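Local coordinates for protein probable fatty acyl-CoA transferase Rv3272 (PDB 5YX6) that binds fatty acyl-CoAs of varying chain length, palmitoyl-CoA most tightly, and probably works as a family III CoA transferase in fatty acid metabolism, at residues Glu301-Ala304 and Glu305-Ala309; Thr316-Val319 and Gln320-Ala324; Gln337-Thr341 and Pro342-Glu346. All coordinates share one frame; numbering follows the deposited sequence.

Overall arrangement
Followed from the N terminus, the chain meets contact 1 within helix 299-310, contact 2 within helix 315-324 and contact 3 where helix 335-338 gives way to helix 342-346. The three lie in series, none enclosing or crossing another, and each closes only a helical turn or a tight bend. Contacts 1 and 2 belong to consecutive helices that touch: Ala-309 O packs on Trp-318 CZ2 at 3.7 Å. Beyond strand 328-331, contact 3 stands about 17 Å from contact 2, centre to centre, without touching it. Contacts 2 and 3 also reach the second subunit of the homodimer, contact 2 through Gln-323 alone and contact 3 through most of its residues.

Contact 1: Glu301-Ala304 and Glu305-Ala309; sequences ELTA and ELELA
Leu-302 and Leu-306 meet one helical turn apart, joined both by their backbones and by their side chains. The amide of Leu-306 donates to Leu-302 O over 2.9 Å. Three more bonds of the same i to i+4 pattern complete the series: Glu-305 N to Glu-301 O at 3.1 Å, Glu-307 N to Thr-303 O at 3.0 Å and Leu-308 N to Ala-304 O at 3.1 Å. Each of the four carbonyls of 301-304 is thereby matched with one amide of 305-308, a worked example of how an alpha-helix satisfies its own main chain.

The side chains divide by chemistry. On the buried face, Leu-302 CD1 rests against Leu-306 CG at 3.8 Å, the two branched ends crossing at a slant, while Phe-254 of strand 253-255 and Ile-278 pack on Leu-306 from outside. With CG placed beside its own backbone N (chi1 -68°) and the chain extended beyond it, Glu-307 runs alongside Thr-303, and its CG lies 3.1 Å from Thr-303 O. Of its carboxylate oxygens, OE2 accepts from the backbone amide of Arg-255, outside the helix. Glu-305 instead bends at its second torsion and turns its end away from 301-304, and OE1 forms a salt bridge with Arg-280 NH2; a bound benzamidine, probably from the crystallisation medium, sits about 5 Å from this side chain.

The four carbonyls of 301-304 are therefore answered inside the helix, whereas the carboxylates of Glu-305 and Glu-307 find partners beyond it. These two acids tie helix 299-310 to Arg-280 and to the backbone of strand 253-255 at Arg-255, and the leucine pair gives the helix an apolar face, packed against Phe-289, Phe-254 and Ile-278.

Contact 2: Thr316-Val319 and Gln320-Ala324; sequences TEWV and QLLQA
Two different first torsions bring Trp-318 and Leu-321, three residues apart, side by side: the indole leaves beside its backbone N (chi1 -74°), whereas CG of Leu-321 stands opposite its N (chi1 177°). The two side chains consequently run next to each other in the same direction, and Leu-321 CD2 reaches the six-membered part of the indole, 3.8 Å from Trp-318 CZ3. Leu-322 adds a looser touch, its CD1 lying 4.3 Å from Trp-318 CE3.

A second pair lies one turn apart on another side of the helix. Gln-323 is extended along Val-319, and its NE2 passes 3.7 Å from Val-319 CG1, an apolar brush for a polar group whose hydrogen-bond partner is Ala-329 O. Beneath these side chains runs the regular helical ladder; Gln-320 N donates to Thr-316 O at 3.1 Å, and Leu-322 N donates to Trp-318 O at 2.8 Å.

The indole N-H is satisfied by Leu-310 O, at the end of the preceding helix 299-310, and Lys-313 makes a cation-pi contact with the ring. Helix 315-324 lies against two strands: Ile-261 of strand 260-264 meets Trp-318, Val-319 and Leu-322, while Leu-331 and Ala-329 of strand 328-331 take Val-319 and Leu-322 respectively.

Contact 3: Gln337-Thr341 and Pro342-Glu346; sequences QVVDT and PLFAE
Thr-341 OG1 is gripped from two sides of the bend, donating to Val-338 O at 2.9 Å and accepting from Phe-344 N at 3.2 Å. Its position between the backbone N and the carbonyl carbon (chi1 64°) lets one hydroxyl serve both partners. Thr-341 is the N-cap of helix 342-346, and the second bond is its capping bond; the first turn of the helix is also closed by Ala-345 N donating to Thr-341 O at 3.2 Å. Val-338 O is shared in turn: besides the hydroxyl it takes Thr-341 N at 3.1 Å, within a type I turn running from Val-338 to Thr-341.

Phe-344 folds back across this turn. Val-339 CA sits over one face of its ring in a CH-pi contact, 4.0 Å from the centroid and 13° off the normal, while Val-338 CG1 comes up to Phe-344 CD2 at 3.8 Å, the two side chains crossing at roughly a right angle.

Around the junction, Pro-342 and Glu-346 meet His-139 of the second subunit, Glu-346 OE2 by a hydrogen bond. As donor to the turn and acceptor from the helix's first turn, the Thr-341 hydroxyl links the two, with the Phe-344 ring packed over the turn.

Contact 1: Glu301-Ala304 and Glu305-Ala309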
loop_
_atom_site.group_PDB
_atom_site.type_symbol
_atom_site.label_atom_id
_atom_site.label_comp_id
_atom_site.label_asym_id
_atom_site.label_seq_id
_atom_site.Cartn_x
_atom_site.Cartn_y
_atom_site.Cartn_z
ATOM N N GLU A 301 -21.134 22.701 12.845
ATOM C CA GLU A 301 -21.414 23.204 14.189
ATOM C C GLU A 301 -20.624 22.444 15.258
ATOM O O GLU A 301 -20.094 23.050 16.195
ATOM C CB GLU A 301 -22.919 23.116 14.488
ATOM C CG GLU A 301 -23.785 24.127 13.727
ATOM C CD GLU A 301 -23.998 23.747 12.256
ATOM O OE1 GLU A 301 -23.769 22.570 11.899
ATOM O OE2 GLU A 301 -24.381 24.631 11.452
ATOM N N LEU A 302 -20.537 21.121 15.108
ATOM C CA LEU A 302 -19.827 20.283 16.068
ATOM C C LEU A 302 -18.348 20.634 16.255
ATOM O O LEU A 302 -17.891 20.768 17.392
ATOM C CB LEU A 302 -19.963 18.808 15.681
ATOM C CG LEU A 302 -19.255 17.822 16.624
ATOM C CD1 LEU A 302 -19.652 18.084 18.059
ATOM C CD2 LEU A 302 -19.591 16.388 16.264
ATOM N N THR A 303 -17.595 20.776 15.170
ATOM C CA THR A 303 -16.172 21.109 15.287
ATOM C C THR A 303 -16.007 22.449 15.994
ATOM O O THR A 303 -15.020 22.677 16.703
ATOM C CB THR A 303 -15.440 21.127 13.916
ATOM O OG1 THR A 303 -14.644 22.317 13.793
ATOM C CG2 THR A 303 -16.422 21.056 12.785
ATOM N N ALA A 304 -16.964 23.345 15.777
ATOM C CA ALA A 304 -16.952 24.642 16.440
ATOM C C ALA A 304 -17.079 24.491 17.950
ATOM O O ALA A 304 -16.311 25.084 18.715
ATOM C CB ALA A 304 -18.075 25.505 15.913
ATOM N N GLU A 305 -18.037 23.676 18.374
ATOM C CA GLU A 305 -18.257 23.447 19.803
ATOM C C GLU A 305 -17.056 22.748 20.438
ATOM O O GLU A 305 -16.631 23.106 21.531
ATOM C CB GLU A 305 -19.536 22.646 20.027
ATOM C CG GLU A 305 -20.802 23.376 19.563
ATOM C CD GLU A 305 -21.179 24.590 20.424
ATOM O OE1 GLU A 305 -20.627 24.745 21.541
ATOM O OE2 GLU A 305 -22.031 25.396 19.968
ATOM N N LEU A 306 -16.493 21.765 19.735
ATOM C CA LEU A 306 -15.359 21.018 20.267
ATOM C C LEU A 306 -14.142 21.918 20.434
ATOM O O LEU A 306 -13.465 21.879 21.461
ATOM C CB LEU A 306 -15.022 19.829 19.361
ATOM C CG LEU A 306 -16.111 18.751 19.293
ATOM C CD1 LEU A 306 -15.758 17.645 18.301
ATOM C CD2 LEU A 306 -16.384 18.174 20.676
ATOM N N GLU A 307 -13.878 22.755 19.439
ATOM C CA GLU A 307 -12.693 23.598 19.494
ATOM C C GLU A 307 -12.819 24.688 20.566
ATOM O O GLU A 307 -11.825 25.045 21.204
ATOM C CB GLU A 307 -12.398 24.196 18.110
ATOM C CG GLU A 307 -11.960 23.120 17.095
ATOM C CD GLU A 307 -11.463 23.678 15.758
ATOM O OE1 GLU A 307 -12.002 24.702 15.283
ATOM O OE2 GLU A 307 -10.521 23.083 15.184
ATOM N N LEU A 308 -14.031 25.200 20.787
ATOM C CA LEU A 308 -14.264 26.080 21.942
ATOM C C LEU A 308 -13.817 25.396 23.231
ATOM O O LEU A 308 -13.130 25.992 24.056
ATOM C CB LEU A 308 -15.736 26.490 22.042
ATOM C CG LEU A 308 -16.173 27.578 21.049
ATOM C CD1 LEU A 308 -17.673 27.823 21.123
ATOM C CD2 LEU A 308 -15.404 28.875 21.257
ATOM N N ALA A 309 -14.156 24.118 23.370
ATOM C CA ALA A 309 -13.801 23.367 24.573
ATOM C C ALA A 309 -12.329 22.968 24.611
ATOM O O ALA A 309 -11.704 23.006 25.673
ATOM C CB ALA A 309 -14.680 22.127 24.695
#

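Contact 2: Thr316-Val319 and Gln320-Ala324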
loop_
_atom_site.group_PDB
_atom_site.type_symbol
_atom_site.label_atom_id
_atom_site.label_comp_id
_atom_site.label_asym_id
_atom_site.label_seq_id
_atom_site.Cartn_x
_atom_site.Cartn_y
_atom_site.Cartn_z
ATOM N N THR A 316 -0.879 18.205 23.357
ATOM C CA THR A 316 -0.162 17.161 24.086
ATOM C C THR A 316 -0.917 16.773 25.353
ATOM O O THR A 316 -1.031 15.590 25.684
ATOM C CB THR A 316 1.267 17.605 24.456
ATOM O OG1 THR A 316 2.016 17.821 23.260
ATOM C CG2 THR A 316 1.969 16.535 25.268
ATOM N N GLU A 317 -1.431 17.772 26.060
ATOM C CA GLU A 317 -2.200 17.514 27.276
ATOM C C GLU A 317 -3.490 16.758 26.968
ATOM O O GLU A 317 -3.844 15.819 27.675
ATOM C CB GLU A 317 -2.510 18.817 28.005
ATOM C CG GLU A 317 -1.292 19.450 28.651
ATOM C CD GLU A 317 -1.509 20.923 29.017
ATOM O OE1 GLU A 317 -2.509 21.530 28.550
ATOM O OE2 GLU A 317 -0.671 21.473 29.770
ATOM N N TRP A 318 -4.199 17.168 25.923
ATOM C CA TRP A 318 -5.420 16.469 25.542
ATOM C C TRP A 318 -5.131 15.028 25.100
ATOM O O TRP A 318 -5.923 14.119 25.387
ATOM C CB TRP A 318 -6.150 17.204 24.425
ATOM C CG TRP A 318 -6.865 18.451 24.838
ATOM C CD1 TRP A 318 -6.645 19.715 24.366
ATOM C CD2 TRP A 318 -7.932 18.557 25.786
ATOM N NE1 TRP A 318 -7.503 20.599 24.968
ATOM C CE2 TRP A 318 -8.304 19.917 25.844
ATOM C CE3 TRP A 318 -8.610 17.636 26.593
ATOM C CZ2 TRP A 318 -9.325 20.377 26.671
ATOM C CZ3 TRP A 318 -9.624 18.098 27.419
ATOM C CH2 TRP A 318 -9.970 19.453 27.453
ATOM N N VAL A 319 -4.004 14.818 24.412
ATOM C CA VAL A 319 -3.652 13.481 23.949
ATOM C C VAL A 319 -3.435 12.553 25.144
ATOM O O VAL A 319 -3.985 11.451 25.204
ATOM C CB VAL A 319 -2.376 13.478 23.074
ATOM C CG1 VAL A 319 -1.783 12.073 23.016
ATOM C CG2 VAL A 319 -2.669 14.010 21.670
ATOM N N GLN A 320 -2.633 13.021 26.094
ATOM C CA GLN A 320 -2.394 12.313 27.338
ATOM C C GLN A 320 -3.702 11.964 28.064
ATOM O O GLN A 320 -3.860 10.855 28.565
ATOM C CB GLN A 320 -1.487 13.145 28.237
ATOM C CG GLN A 320 -1.176 12.498 29.572
ATOM C CD GLN A 320 0.106 13.036 30.181
ATOM O OE1 GLN A 320 0.775 13.895 29.594
ATOM N NE2 GLN A 320 0.461 12.528 31.361
ATOM N N LEU A 321 -4.635 12.910 28.121
ATOM C CA LEU A 321 -5.888 12.693 28.839
ATOM C C LEU A 321 -6.813 11.722 28.107
ATOM O O LEU A 321 -7.402 10.829 28.707
ATOM C CB LEU A 321 -6.619 14.021 29.059
ATOM C CG LEU A 321 -7.989 13.907 29.737
ATOM C CD1 LEU A 321 -7.847 13.408 31.177
ATOM C CD2 LEU A 321 -8.751 15.219 29.695
ATOM N N LEU A 322 -6.948 11.912 26.804
ATOM C CA LEU A 322 -7.877 11.112 26.030
ATOM C C LEU A 322 -7.402 9.663 25.889
ATOM O O LEU A 322 -8.219 8.739 25.872
ATOM C CB LEU A 322 -8.099 11.743 24.667
ATOM C CG LEU A 322 -9.287 12.688 24.488
ATOM C CD1 LEU A 322 -9.567 13.514 25.724
ATOM C CD2 LEU A 322 -9.004 13.592 23.330
ATOM N N GLN A 323 -6.090 9.461 25.797
ATOM C CA GLN A 323 -5.559 8.107 25.674
ATOM C C GLN A 323 -5.667 7.363 27.005
ATOM O O GLN A 323 -5.950 6.167 27.033
ATOM C CB GLN A 323 -4.101 8.129 25.186
ATOM C CG GLN A 323 -3.954 8.440 23.698
ATOM C CD GLN A 323 -2.510 8.340 23.191
ATOM O OE1 GLN A 323 -1.574 8.095 23.956
ATOM N NE2 GLN A 323 -2.332 8.540 21.895
ATOM N N ALA A 324 -5.473 8.073 28.112
ATOM C CA ALA A 324 -5.567 7.434 29.420
ATOM C C ALA A 324 -6.984 6.919 29.664
ATOM O O ALA A 324 -7.191 6.036 30.480
ATOM C CB ALA A 324 -5.143 8.395 30.525
#

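Contact 3: Gln337-Thr341 and Pro342-Glu346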
loop_
_atom_site.group_PDB
_atom_site.type_symbol
_atom_site.label_atom_id
_atom_site.label_comp_id
_atom_site.label_asym_id
_atom_site.label_seq_id
_atom_site.Cartn_x
_atom_site.Cartn_y
_atom_site.Cartn_z
ATOM N N GLN A 337 9.627 14.407 13.808
ATOM C CA GLN A 337 9.165 14.005 15.137
ATOM C C GLN A 337 8.949 12.498 15.230
ATOM O O GLN A 337 9.272 11.889 16.245
ATOM C CB GLN A 337 7.873 14.739 15.501
ATOM C CG GLN A 337 8.071 16.227 15.692
ATOM C CD GLN A 337 6.767 17.002 15.741
ATOM O OE1 GLN A 337 5.771 16.600 15.142
ATOM N NE2 GLN A 337 6.783 18.148 16.416
ATOM N N VAL A 338 8.408 11.903 14.170
ATOM C CA VAL A 338 8.082 10.480 14.181
ATOM C C VAL A 338 9.259 9.614 14.613
ATOM O O VAL A 338 9.132 8.787 15.514
ATOM C CB VAL A 338 7.616 10.001 12.796
ATOM C CG1 VAL A 338 7.564 8.476 12.743
ATOM C CG2 VAL A 338 6.260 10.602 12.456
ATOM N N VAL A 339 10.417 9.848 14.007
ATOM C CA VAL A 339 11.581 8.998 14.235
ATOM C C VAL A 339 12.098 9.068 15.666
ATOM O O VAL A 339 12.934 8.257 16.060
ATOM C CB VAL A 339 12.729 9.335 13.266
ATOM C CG1 VAL A 339 12.309 9.055 11.833
ATOM C CG2 VAL A 339 13.172 10.771 13.441
ATOM N N ASP A 340 11.640 10.057 16.428
ATOM C CA ASP A 340 12.100 10.215 17.807
ATOM C C ASP A 340 11.062 9.821 18.865
ATOM O O ASP A 340 11.337 9.894 20.058
ATOM C CB ASP A 340 12.564 11.652 18.036
ATOM C CG ASP A 340 13.944 11.911 17.452
ATOM O OD1 ASP A 340 14.803 11.000 17.523
ATOM O OD2 ASP A 340 14.166 13.014 16.906
ATOM N N THR A 341 9.884 9.383 18.432
ATOM C CA THR A 341 8.837 8.977 19.367
ATOM C C THR A 341 9.204 7.648 20.010
ATOM O O THR A 341 9.956 6.869 19.421
ATOM C CB THR A 341 7.469 8.831 18.676
ATOM O OG1 THR A 341 7.533 7.773 17.706
ATOM C CG2 THR A 341 7.072 10.132 17.996
ATOM N N PRO A 342 8.687 7.398 21.232
ATOM C CA PRO A 342 8.908 6.135 21.938
ATOM C C PRO A 342 8.265 4.964 21.214
ATOM O O PRO A 342 8.789 3.860 21.279
ATOM C CB PRO A 342 8.238 6.363 23.302
ATOM C CG PRO A 342 8.109 7.832 23.430
ATOM C CD PRO A 342 7.917 8.349 22.050
ATOM N N LEU A 343 7.136 5.208 20.556
ATOM C CA LEU A 343 6.474 4.183 19.762
ATOM C C LEU A 343 7.377 3.691 18.636
ATOM O O LEU A 343 7.513 2.488 18.409
ATOM C CB LEU A 343 5.164 4.718 19.175
ATOM C CG LEU A 343 4.498 3.811 18.136
ATOM C CD1 LEU A 343 4.157 2.471 18.760
ATOM C CD2 LEU A 343 3.249 4.467 17.549
ATOM N N PHE A 344 7.981 4.637 17.929
ATOM C CA PHE A 344 8.864 4.320 16.819
ATOM C C PHE A 344 10.039 3.487 17.295
ATOM O O PHE A 344 10.438 2.526 16.634
ATOM C CB PHE A 344 9.356 5.595 16.134
ATOM C CG PHE A 344 10.140 5.343 14.889
ATOM C CD1 PHE A 344 11.509 5.119 14.944
ATOM C CD2 PHE A 344 9.513 5.326 13.657
ATOM C CE1 PHE A 344 12.231 4.878 13.799
ATOM C CE2 PHE A 344 10.238 5.084 12.504
ATOM C CZ PHE A 344 11.595 4.859 12.579
ATOM N N ALA A 345 10.590 3.853 18.448
ATOM C CA ALA A 345 11.722 3.123 19.001
ATOM C C ALA A 345 11.301 1.713 19.405
ATOM O O ALA A 345 12.036 0.740 19.234
ATOM C CB ALA A 345 12.295 3.872 20.190
ATOM N N GLU A 346 10.094 1.627 19.937
ATOM C CA GLU A 346 9.512 0.381 20.414
ATOM C C GLU A 346 9.341 -0.691 19.322
ATOM O O GLU A 346 9.439 -1.880 19.600
ATOM C CB GLU A 346 8.172 0.703 21.069
ATOM C CG GLU A 346 7.445 -0.453 21.698
ATOM C CD GLU A 346 6.251 0.018 22.503
ATOM O OE1 GLU A 346 5.113 -0.275 22.081
ATOM O OE2 GLU A 346 6.449 0.707 23.535
#